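PDB 2YYS: proline iminopeptidase-related protein from Thermus thermophilus, which is of unknown function but belongs to the peptidase S33 family of alpha/beta hydrolases and may act as a peptidase. Local coordinates for residues I5-V10 against R65-P70. Residues are numbered along the deposited sequence; the frame is centred on the assembly and turned at random.
Sequences IGYVPV and RSLELP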
loop_
_atom_site.group_PDB
_atom_site.type_symbol
_atom_site.label_atom_id
_atom_site.label_comp_id
_atom_site.label_asym_id
_atom_site.label_seq_id
_atom_site.Cartn_x
_atom_site.Cartn_y
_atom_site.Cartn_z
ATOM N N ILE A 5 -5.219 20.689 2.261
ATOM C CA ILE A 5 -5.856 19.601 2.959
ATOM C C ILE A 5 -7.367 19.864 2.987
ATOM O O ILE A 5 -7.813 20.955 3.340
ATOM C CB ILE A 5 -5.293 19.497 4.384
ATOM C CG1 ILE A 5 -3.776 19.233 4.332
ATOM C CG2 ILE A 5 -6.046 18.422 5.160
ATOM C CD1 ILE A 5 -3.073 19.155 5.679
ATOM N N GLY A 6 -8.146 18.862 2.614
ATOM C CA GLY A 6 -9.592 18.947 2.695
ATOM C C GLY A 6 -10.282 17.631 2.379
ATOM O O GLY A 6 -9.643 16.598 2.177
ATOM N N TYR A 7 -11.604 17.664 2.370
ATOM C CA TYR A 7 -12.395 16.544 1.914
ATOM C C TYR A 7 -12.728 16.826 0.460
ATOM O O TYR A 7 -13.240 17.888 0.135
ATOM C CB TYR A 7 -13.686 16.423 2.732
ATOM C CG TYR A 7 -13.605 15.584 3.986
ATOM C CD1 TYR A 7 -12.408 15.080 4.462
ATOM C CD2 TYR A 7 -14.756 15.292 4.704
ATOM C CE1 TYR A 7 -12.363 14.291 5.610
ATOM C CE2 TYR A 7 -14.718 14.509 5.850
ATOM C CZ TYR A 7 -13.524 14.012 6.297
ATOM O OH TYR A 7 -13.502 13.230 7.426
ATOM N N VAL A 8 -12.429 15.866 -0.403
ATOM C CA VAL A 8 -12.733 15.958 -1.822
ATOM C C VAL A 8 -13.832 14.951 -2.161
ATOM O O VAL A 8 -13.612 13.747 -2.036
ATOM C CB VAL A 8 -11.487 15.641 -2.659
ATOM C CG1 VAL A 8 -11.819 15.659 -4.127
ATOM C CG2 VAL A 8 -10.366 16.631 -2.343
ATOM N N PRO A 9 -15.006 15.436 -2.586
ATOM C CA PRO A 9 -16.062 14.552 -3.089
ATOM C C PRO A 9 -15.638 13.810 -4.350
ATOM O O PRO A 9 -15.084 14.406 -5.270
ATOM C CB PRO A 9 -17.227 15.512 -3.404
ATOM C CG PRO A 9 -16.933 16.757 -2.617
ATOM C CD PRO A 9 -15.431 16.852 -2.601
ATOM N N VAL A 10 -15.914 12.517 -4.363
ATOM C CA VAL A 10 -15.549 11.629 -5.454
ATOM C C VAL A 10 -16.797 10.899 -6.023
ATOM O O VAL A 10 -16.675 10.077 -6.919
ATOM C CB VAL A 10 -14.399 10.685 -4.955
ATOM C CG1 VAL A 10 -14.472 9.291 -5.502
ATOM C CG2 VAL A 10 -13.039 11.303 -5.270
ATOM N N ARG A 65 -9.276 8.923 8.036
ATOM C CA ARG A 65 -9.805 10.266 8.234
ATOM C C ARG A 65 -10.880 10.640 7.234
ATOM O O ARG A 65 -11.464 11.715 7.336
ATOM C CB ARG A 65 -8.674 11.286 8.170
ATOM C CG ARG A 65 -7.633 11.077 9.239
ATOM C CD ARG A 65 -6.312 11.762 8.953
ATOM N NE ARG A 65 -5.579 11.071 7.904
ATOM C CZ ARG A 65 -4.339 11.338 7.540
ATOM N NH1 ARG A 65 -3.650 12.301 8.137
ATOM N NH2 ARG A 65 -3.785 10.652 6.547
ATOM N N SER A 66 -11.137 9.765 6.267
ATOM C CA SER A 66 -12.194 9.980 5.290
ATOM C C SER A 66 -13.579 9.767 5.873
ATOM O O SER A 66 -13.762 9.069 6.869
ATOM C CB SER A 66 -12.016 9.067 4.069
ATOM O OG SER A 66 -10.828 9.407 3.379
ATOM N N LEU A 67 -14.553 10.353 5.198
ATOM C CA LEU A 67 -15.914 10.406 5.683
ATOM C C LEU A 67 -16.559 9.010 5.710
ATOM O O LEU A 67 -16.474 8.219 4.751
ATOM C CB LEU A 67 -16.723 11.397 4.834
ATOM C CG LEU A 67 -18.140 11.771 5.293
ATOM C CD1 LEU A 67 -18.151 12.316 6.716
ATOM C CD2 LEU A 67 -18.753 12.803 4.346
ATOM N N GLU A 68 -17.195 8.728 6.839
ATOM C CA GLU A 68 -17.808 7.439 7.105
ATOM C C GLU A 68 -18.846 7.150 6.025
ATOM O O GLU A 68 -19.644 8.014 5.676
ATOM C CB GLU A 68 -18.449 7.459 8.499
ATOM C CG GLU A 68 -18.779 6.082 9.074
ATOM C CD GLU A 68 -19.177 6.119 10.556
ATOM O OE1 GLU A 68 -18.688 6.987 11.325
ATOM O OE2 GLU A 68 -19.987 5.263 10.964
ATOM N N LEU A 69 -18.806 5.948 5.470
ATOM C CA LEU A 69 -19.737 5.573 4.417
ATOM C C LEU A 69 -20.941 4.869 5.022
ATOM O O LEU A 69 -20.838 4.313 6.128
ATOM C CB LEU A 69 -19.059 4.661 3.390
ATOM C CG LEU A 69 -17.978 5.332 2.541
ATOM C CD1 LEU A 69 -17.391 4.336 1.570
ATOM C CD2 LEU A 69 -18.527 6.526 1.792
ATOM N N PRO A 70 -22.062 4.876 4.295
ATOM C CA PRO A 70 -23.258 4.131 4.713
ATOM C C PRO A 70 -22.945 2.659 4.929
ATOM O O PRO A 70 -21.934 2.163 4.420
ATOM C CB PRO A 70 -24.230 4.295 3.536
ATOM C CG PRO A 70 -23.754 5.493 2.758
ATOM C CD PRO A 70 -22.271 5.595 3.022
#
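The flat group here is the phenol ring of Tyr7: Arg65 O sits at its edge, close to the ring plane, while Leu67 CB comes up obliquely on the CE2 side. This is the margin of the alpha/beta hydrolase sheet. Tyr7 rides on the outermost strand, 3-9, and reaches across to the loop that leads from strand 54-58 towards helix 78-91. Its CB already points to that loop, and CG, roughly anti to the carbonyl carbon (chi1 -89°), continues the line and carries the hydroxyl across. The nearest CA atoms, those of Tyr7 and Ser66, are still 7.4 Å apart.

One hydrogen bond joins the two segments. Tyr7 OH donates to Arg65 O at 2.5 Å, a length at the short end that should not be over-read at 2.20 Å resolution. The C=O...donor angle is 155°. The donor is tilted 19° from the carbonyl plane. Beside it the contact is apolar: the side chains of Tyr7 and Leu67 cross at roughly a right angle, and Leu67 CD1 lies 4.2 Å from Tyr7 CE2.

The side chains of Arg65 and Ser66 serve other partners. Arg65 leads its guanidinium away from Tyr7 into a salt bridge with Asp59, and OG of the buried Ser66 hydrogen-bonds to Asp59 O and Tyr16 N. Leu67 makes a backbone hydrogen bond with Glu14 of strand 14-20, the neighbour of 3-9, and the Tyr7 side chain touches Glu14 too, so both segments meet the same residue. The closest carbon-carbon approach between the side chains is Tyr7 CE2 to Leu67 CB, 3.8 Å.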